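Local structure of ankyrin repeat and SAM domain-containing protein 4B (5F3X) at residues T10-E13 / V14-S18; E31-D34 / L35-L39; L39-D43 / E44-N48. The protein probably acts as a scaffold that links other proteins, its sterile alpha motif domain being packed here against the chain of a different protein. One frame throughout, in Å; residues are numbered along the deposited sequence.

In the fold
The three contacts are local and follow one another from the N terminus, none nested in or crossing another. Contact 1 forms the capped start and body of helix 11-18. After helix 25-30, contact 2 closes the loop 31-34 onto the first turn of helix 35-39. Leu39, shared by contacts 2 and 3, leads on to the next loop, which contact 3 closes onto helix 43-48. Contacts 1 and 2 touch directly, Leu12 and Phe15 packing on loop 31-34 and helix 35-39, whereas contacts 1 and 3, with centres about 18 Å apart, do not. Helix 53-71 packs against both contacts 2 and 3, completing the helical bundle of the SAM domain.

Contact 1: T10-E13 / V14-S18; sequences TPLE and VFLQS
Leu12 and Leu16, one turn apart on helix 11-18, form the densely packed side of this contact, with Leu12 CD1 3.8 Å from Leu16 CD1. The first torsion of Leu16 (chi1 -58°), which sets CG beside its own N, carries that atom back over Leu12 O. Leu25 of helix 25-30 touches both leucines, and Leu38 of helix 35-39 meets Leu12 and the Phe15 ring.

Thr10 and the end of Glu13 make up the looser side. Thr10 is exposed, and Glu13 sends an extended chain outward; its CB and CG meet only the backbone within 14-18, although the side chain also touches Leu25. Here the cap is polar: Thr10, the N-cap, accepts the Glu13 N-H through OG1 (N to OG1 3.2 Å), and Thr10 O receives Val14 N at 3.2 Å. Helix 11-18 thus serves two partners, its leucines facing the neighbouring helices of the SAM domain while Pro11, Val14, Phe15 and Gln17 meet the chain of another protein, and at its start the threonine side chain and carbonyl take up the N-H groups of Glu13 and Val14.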
loop_
_atom_site.group_PDB
_atom_site.type_symbol
_atom_site.label_atom_id
_atom_site.label_comp_id
_atom_site.label_asym_id
_atom_site.label_seq_id
_atom_site.Cartn_x
_atom_site.Cartn_y
_atom_site.Cartn_z
ATOM N N THR B 10 -10.352 -5.896 -14.247
ATOM C CA THR B 10 -11.226 -4.797 -13.881
ATOM C C THR B 10 -11.537 -4.853 -12.382
ATOM O O THR B 10 -11.462 -5.916 -11.750
ATOM C CB THR B 10 -12.521 -4.873 -14.700
ATOM O OG1 THR B 10 -13.359 -5.937 -14.202
ATOM C CG2 THR B 10 -12.206 -5.094 -16.187
ATOM N N PRO B 11 -11.885 -3.714 -11.785
ATOM C CA PRO B 11 -12.268 -3.733 -10.358
ATOM C C PRO B 11 -13.414 -4.694 -10.048
ATOM O O PRO B 11 -13.437 -5.318 -8.973
ATOM C CB PRO B 11 -12.655 -2.269 -10.084
ATOM C CG PRO B 11 -11.986 -1.477 -11.161
ATOM C CD PRO B 11 -11.998 -2.373 -12.379
ATOM N N LEU B 12 -14.367 -4.830 -10.979
ATOM C CA LEU B 12 -15.416 -5.833 -10.837
ATOM C C LEU B 12 -14.832 -7.235 -10.701
ATOM O O LEU B 12 -15.266 -8.021 -9.850
ATOM C CB LEU B 12 -16.370 -5.782 -12.031
ATOM C CG LEU B 12 -17.320 -6.993 -12.103
ATOM C CD1 LEU B 12 -18.293 -6.969 -10.942
ATOM C CD2 LEU B 12 -18.082 -7.044 -13.386
ATOM N N GLU B 13 -13.859 -7.586 -11.550
ATOM C CA GLU B 13 -13.334 -8.946 -11.501
ATOM C C GLU B 13 -12.687 -9.237 -10.156
ATOM O O GLU B 13 -13.004 -10.249 -9.513
ATOM C CB GLU B 13 -12.342 -9.192 -12.631
ATOM C CG GLU B 13 -11.712 -10.596 -12.545
ATOM C CD GLU B 13 -10.993 -11.026 -13.815
ATOM O OE1 GLU B 13 -10.797 -10.186 -14.737
ATOM O OE2 GLU B 13 -10.639 -12.222 -13.886
ATOM N N VAL B 14 -11.760 -8.372 -9.721
ATOM C CA VAL B 14 -11.114 -8.578 -8.424
ATOM C C VAL B 14 -12.167 -8.681 -7.341
ATOM O O VAL B 14 -12.097 -9.552 -6.461
ATOM C CB VAL B 14 -10.117 -7.442 -8.102
ATOM C CG1 VAL B 14 -9.399 -7.749 -6.791
ATOM C CG2 VAL B 14 -9.126 -7.238 -9.212
ATOM N N PHE B 15 -13.165 -7.785 -7.395
ATOM C CA PHE B 15 -14.265 -7.808 -6.445
ATOM C C PHE B 15 -14.902 -9.196 -6.365
ATOM O O PHE B 15 -14.848 -9.848 -5.317
ATOM C CB PHE B 15 -15.288 -6.740 -6.824
ATOM C CG PHE B 15 -16.430 -6.642 -5.860
ATOM C CD1 PHE B 15 -16.238 -6.097 -4.595
ATOM C CD2 PHE B 15 -17.684 -7.121 -6.198
ATOM C CE1 PHE B 15 -17.278 -6.025 -3.702
ATOM C CE2 PHE B 15 -18.728 -7.046 -5.303
ATOM C CZ PHE B 15 -18.527 -6.504 -4.056
ATOM N N LEU B 16 -15.495 -9.674 -7.473
ATOM C CA LEU B 16 -16.100 -11.012 -7.464
ATOM C C LEU B 16 -15.104 -12.075 -7.022
ATOM O O LEU B 16 -15.447 -12.974 -6.245
ATOM C CB LEU B 16 -16.665 -11.358 -8.838
ATOM C CG LEU B 16 -17.718 -10.379 -9.373
ATOM C CD1 LEU B 16 -18.089 -10.736 -10.810
ATOM C CD2 LEU B 16 -18.968 -10.337 -8.460
ATOM N N GLN B 17 -13.860 -11.977 -7.488
ATOM C CA GLN B 17 -12.834 -12.947 -7.115
ATOM C C GLN B 17 -12.684 -13.042 -5.600
ATOM O O GLN B 17 -12.716 -14.137 -5.018
ATOM C CB GLN B 17 -11.519 -12.548 -7.781
ATOM C CG GLN B 17 -10.407 -13.549 -7.638
ATOM C CD GLN B 17 -10.743 -14.902 -8.230
ATOM O OE1 GLN B 17 -11.296 -15.012 -9.351
ATOM N NE2 GLN B 17 -10.426 -15.953 -7.469
ATOM N N SER B 18 -12.545 -11.893 -4.939
ATOM C CA SER B 18 -12.448 -11.855 -3.483
ATOM C C SER B 18 -13.616 -12.552 -2.777
ATOM O O SER B 18 -13.461 -13.015 -1.641
ATOM C CB SER B 18 -12.381 -10.399 -3.030
ATOM O OG SER B 18 -13.603 -9.724 -3.333
#

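Contact 2: E31-D34 / L35-L39; sequences EQID and LEALL
The side chains of Asp34 and Glu36 run alongside each other in the same direction, their carboxylates turned only 20° apart. Over one face of the Asp34 group sits the CB of Glu36, 3.5 Å from Asp34 OD1; the opposite face is turned away from the helix. At the OD1 end the methyl of Ala37 comes in, its CB 3.3 Å from OD1. Both acids are exposed, and Asp34 OD2 and Glu36 OE2 remain 4.6 Å apart, a like-charge pair that solvent probably screens.

Asp34 OD1 accepts the N-H of Ala37 (N to OD1 2.8 Å). The donor arrives on the anti side and 31° out of the carboxylate plane, tilted toward the same face that Glu36 covers. What brings OD1 there is the first torsion: CG stands between the backbone N and the carbonyl carbon (chi1 46°), which folds the short side chain back over the first turn. Asp34 is therefore the N-cap of helix 35-39, and its negative charge at a helix start is likely to be stabilised by the amides there. The preceding helix 25-30 ends in a Schellman motif at Gln32, where phi is positive, so that only Ile33 stands between the Schellman residue Gln32 and the cap Asp34.

Ile33 provides the apolar half of the junction. Its CG2 branch packs alongside Leu38 CB at 3.9 Å and touches the Ala37 methyl, a hydrophobic staple between the residue before the cap and the fourth residue of the helix. Asp34 O takes the Leu38 N-H (N to O 2.9 Å), fixing the same turn from the backbone side. Beyond, Phe28 touches both Ile33 and Leu38, while Leu38 continues inward to Leu12, Phe15 and Ile63.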
loop_
_atom_site.group_PDB
_atom_site.type_symbol
_atom_site.label_atom_id
_atom_site.label_comp_id
_atom_site.label_asym_id
_atom_site.label_seq_id
_atom_site.Cartn_x
_atom_site.Cartn_y
_atom_site.Cartn_z
ATOM N N GLU B 31 -24.556 -8.512 -19.411
ATOM C CA GLU B 31 -25.492 -7.464 -19.029
ATOM C C GLU B 31 -24.828 -6.100 -18.931
ATOM O O GLU B 31 -25.490 -5.132 -18.543
ATOM C CB GLU B 31 -26.179 -7.811 -17.703
ATOM C CG GLU B 31 -27.056 -9.056 -17.750
ATOM C CD GLU B 31 -28.269 -8.909 -18.661
ATOM O OE1 GLU B 31 -28.715 -7.759 -18.905
ATOM O OE2 GLU B 31 -28.778 -9.953 -19.138
ATOM N N GLN B 32 -23.543 -6.013 -19.264
ATOM C CA GLN B 32 -22.777 -4.760 -19.253
ATOM C C GLN B 32 -22.788 -4.122 -17.872
ATOM O O GLN B 32 -22.959 -2.917 -17.713
ATOM C CB GLN B 32 -23.269 -3.790 -20.328
ATOM C CG GLN B 32 -22.847 -4.233 -21.721
ATOM C CD GLN B 32 -23.393 -3.344 -22.820
ATOM O OE1 GLN B 32 -23.437 -2.115 -22.689
ATOM N NE2 GLN B 32 -23.803 -3.965 -23.927
ATOM N N ILE B 33 -22.541 -4.950 -16.871
ATOM C CA ILE B 33 -22.540 -4.528 -15.478
ATOM C C ILE B 33 -21.090 -4.359 -15.050
ATOM O O ILE B 33 -20.407 -5.338 -14.735
ATOM C CB ILE B 33 -23.247 -5.561 -14.601
ATOM C CG1 ILE B 33 -24.659 -5.806 -15.138
ATOM C CG2 ILE B 33 -23.241 -5.122 -13.139
ATOM C CD1 ILE B 33 -25.434 -6.844 -14.351
ATOM N N ASP B 34 -20.624 -3.121 -14.962
ATOM C CA ASP B 34 -19.331 -2.906 -14.333
ATOM C C ASP B 34 -19.547 -2.841 -12.821
ATOM O O ASP B 34 -20.669 -3.008 -12.332
ATOM C CB ASP B 34 -18.649 -1.662 -14.901
ATOM C CG ASP B 34 -19.585 -0.458 -15.008
ATOM O OD1 ASP B 34 -20.682 -0.492 -14.406
ATOM O OD2 ASP B 34 -19.208 0.538 -15.683
ATOM N N LEU B 35 -18.474 -2.636 -12.050
ATOM C CA LEU B 35 -18.677 -2.536 -10.608
ATOM C C LEU B 35 -19.509 -1.307 -10.273
ATOM O O LEU B 35 -20.266 -1.316 -9.296
ATOM C CB LEU B 35 -17.338 -2.531 -9.876
ATOM C CG LEU B 35 -17.237 -2.225 -8.380
ATOM C CD1 LEU B 35 -15.938 -2.745 -7.756
ATOM C CD2 LEU B 35 -17.313 -0.710 -8.164
ATOM N N GLU B 36 -19.387 -0.249 -11.075
ATOM C CA GLU B 36 -20.242 0.915 -10.904
ATOM C C GLU B 36 -21.707 0.515 -10.923
ATOM O O GLU B 36 -22.465 0.853 -10.014
ATOM C CB GLU B 36 -19.954 1.930 -12.007
ATOM C CG GLU B 36 -21.031 2.970 -12.215
ATOM C CD GLU B 36 -20.519 4.230 -12.912
ATOM O OE1 GLU B 36 -21.352 5.105 -13.270
ATOM O OE2 GLU B 36 -19.278 4.352 -13.100
ATOM N N ALA B 37 -22.118 -0.207 -11.969
ATOM C CA ALA B 37 -23.507 -0.591 -12.116
ATOM C C ALA B 37 -23.910 -1.613 -11.065
ATOM O O ALA B 37 -25.060 -1.600 -10.597
ATOM C CB ALA B 37 -23.754 -1.144 -13.517
ATOM N N LEU B 38 -22.982 -2.493 -10.680
ATOM C CA LEU B 38 -23.299 -3.524 -9.699
ATOM C C LEU B 38 -23.804 -2.907 -8.398
ATOM O O LEU B 38 -24.816 -3.358 -7.841
ATOM C CB LEU B 38 -22.074 -4.400 -9.452
ATOM C CG LEU B 38 -22.338 -5.554 -8.494
ATOM C CD1 LEU B 38 -23.550 -6.351 -9.006
ATOM C CD2 LEU B 38 -21.083 -6.423 -8.306
ATOM N N LEU B 39 -23.134 -1.848 -7.916
ATOM C CA LEU B 39 -23.550 -1.219 -6.666
ATOM C C LEU B 39 -24.899 -0.516 -6.787
ATOM O O LEU B 39 -25.524 -0.234 -5.763
ATOM C CB LEU B 39 -22.489 -0.227 -6.168
ATOM C CG LEU B 39 -21.025 -0.705 -6.076
ATOM C CD1 LEU B 39 -20.183 0.241 -5.253
ATOM C CD2 LEU B 39 -20.916 -2.115 -5.536
#

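Contact 3: L39-D43 / E44-N48; sequences LLCSD and EDLQN
From an extended course through Cys41 and Ser42 the backbone turns helical at Asp43, and Leu46 N closes the first turn on Ser42 O at 3.0 Å. Ser42 and Asp45 make a reciprocal capping box. Ser42 OG accepts the Asp45 N-H along a nearly straight bond (N to OG 2.9 Å), and Asp45 OD2 receives Ser42 N at 2.9 Å through its anti lone pair. Asp45 reaches back because its CG is turned opposite the carbonyl carbon (chi1 -76°); OD2 also takes a weak bond from Ser42 OG. With an alanine in place of Asp45, Ser42 N would probably be left without this acceptor and the Ser42 hydroxyl freer to turn, leaving the cap one-sided.

An apolar contact spans the box: Cys41 CB lies 4.2 Å from Leu46 CD2, a loose contact at the positions of a hydrophobic staple. Asp43 and Gln47, one turn apart, hold their carboxylate and amide planes at 50° to each other. Gln47 NE2 gives Asp43 OD2 a weak bond (3.2 Å), bent to 123° at the hydrogen. The stronger partner of Asp43 is Arg56, which forms a salt bridge with OD1. Arg56 also touches Leu46 and Gln47, and Leu60 packs on Asp43, so that the start of helix 43-48 is set against the long helix 53-71, on which Leu39 also rests, through Ile63.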
loop_
_atom_site.group_PDB
_atom_site.type_symbol
_atom_site.label_atom_id
_atom_site.label_comp_id
_atom_site.label_asym_id
_atom_site.label_seq_id
_atom_site.Cartn_x
_atom_site.Cartn_y
_atom_site.Cartn_z
ATOM N N LEU B 39 -23.134 -1.848 -7.916
ATOM C CA LEU B 39 -23.550 -1.219 -6.666
ATOM C C LEU B 39 -24.899 -0.516 -6.787
ATOM O O LEU B 39 -25.524 -0.234 -5.763
ATOM C CB LEU B 39 -22.489 -0.227 -6.168
ATOM C CG LEU B 39 -21.025 -0.705 -6.076
ATOM C CD1 LEU B 39 -20.183 0.241 -5.253
ATOM C CD2 LEU B 39 -20.916 -2.115 -5.536
ATOM N N LEU B 40 -25.369 -0.243 -8.006
ATOM C CA LEU B 40 -26.709 0.291 -8.259
ATOM C C LEU B 40 -27.796 -0.789 -8.303
ATOM O O LEU B 40 -28.955 -0.482 -8.627
ATOM C CB LEU B 40 -26.729 1.053 -9.591
ATOM C CG LEU B 40 -25.945 2.348 -9.792
ATOM C CD1 LEU B 40 -26.282 2.948 -11.172
ATOM C CD2 LEU B 40 -26.252 3.337 -8.694
ATOM N N CYS B 41 -27.440 -2.050 -8.052
ATOM C CA CYS B 41 -28.357 -3.173 -8.203
ATOM C C CYS B 41 -29.050 -3.523 -6.892
ATOM O O CYS B 41 -28.442 -3.509 -5.806
ATOM C CB CYS B 41 -27.626 -4.402 -8.743
ATOM S SG CYS B 41 -27.311 -4.287 -10.504
ATOM N N SER B 42 -30.325 -3.845 -7.006
ATOM C CA SER B 42 -31.089 -4.301 -5.865
ATOM C C SER B 42 -31.199 -5.815 -5.886
ATOM O O SER B 42 -30.895 -6.478 -6.889
ATOM C CB SER B 42 -32.488 -3.703 -5.902
ATOM O OG SER B 42 -33.157 -4.283 -7.007
ATOM N N ASP B 43 -31.752 -6.353 -4.794
ATOM C CA ASP B 43 -32.134 -7.752 -4.824
ATOM C C ASP B 43 -33.009 -8.051 -6.039
ATOM O O ASP B 43 -32.822 -9.080 -6.710
ATOM C CB ASP B 43 -32.840 -8.136 -3.526
ATOM C CG ASP B 43 -33.118 -9.622 -3.447
ATOM O OD1 ASP B 43 -32.176 -10.380 -3.140
ATOM O OD2 ASP B 43 -34.261 -10.042 -3.717
ATOM N N GLU B 44 -33.953 -7.150 -6.373
ATOM C CA GLU B 44 -34.819 -7.494 -7.498
ATOM C C GLU B 44 -34.097 -7.349 -8.837
ATOM O O GLU B 44 -34.352 -8.133 -9.758
ATOM C CB GLU B 44 -36.112 -6.675 -7.498
ATOM C CG GLU B 44 -37.042 -7.091 -8.667
ATOM C CD GLU B 44 -38.308 -6.228 -8.786
ATOM O OE1 GLU B 44 -38.328 -5.108 -8.215
ATOM O OE2 GLU B 44 -39.274 -6.658 -9.469
ATOM N N ASP B 45 -33.172 -6.394 -8.958
ATOM C CA ASP B 45 -32.336 -6.330 -10.154
ATOM C C ASP B 45 -31.615 -7.657 -10.390
ATOM O O ASP B 45 -31.577 -8.167 -11.518
ATOM C CB ASP B 45 -31.330 -5.188 -10.022
ATOM C CG ASP B 45 -31.956 -3.827 -10.247
ATOM O OD1 ASP B 45 -32.661 -3.650 -11.265
ATOM O OD2 ASP B 45 -31.758 -2.935 -9.393
ATOM N N LEU B 46 -31.054 -8.243 -9.323
ATOM C CA LEU B 46 -30.282 -9.468 -9.485
ATOM C C LEU B 46 -31.173 -10.685 -9.686
ATOM O O LEU B 46 -30.730 -11.684 -10.273
ATOM C CB LEU B 46 -29.357 -9.677 -8.286
ATOM C CG LEU B 46 -28.307 -8.577 -8.089
ATOM C CD1 LEU B 46 -27.594 -8.725 -6.765
ATOM C CD2 LEU B 46 -27.337 -8.517 -9.281
ATOM N N GLN B 47 -32.412 -10.642 -9.179
ATOM C CA GLN B 47 -33.394 -11.658 -9.542
ATOM C C GLN B 47 -33.740 -11.587 -11.020
ATOM O O GLN B 47 -34.072 -12.608 -11.628
ATOM C CB GLN B 47 -34.674 -11.485 -8.739
ATOM C CG GLN B 47 -34.783 -12.280 -7.469
ATOM C CD GLN B 47 -36.139 -12.079 -6.807
ATOM O OE1 GLN B 47 -37.041 -12.894 -6.973
ATOM N NE2 GLN B 47 -36.290 -10.985 -6.067
ATOM N N ASN B 48 -33.691 -10.394 -11.613
ATOM C CA ASN B 48 -34.068 -10.279 -13.015
ATOM C C ASN B 48 -33.075 -10.995 -13.926
ATOM O O ASN B 48 -33.472 -11.535 -14.964
ATOM C CB ASN B 48 -34.232 -8.808 -13.393
ATOM C CG ASN B 48 -35.561 -8.232 -12.907
ATOM O OD1 ASN B 48 -36.524 -8.971 -12.687
ATOM N ND2 ASN B 48 -35.621 -6.913 -12.747
#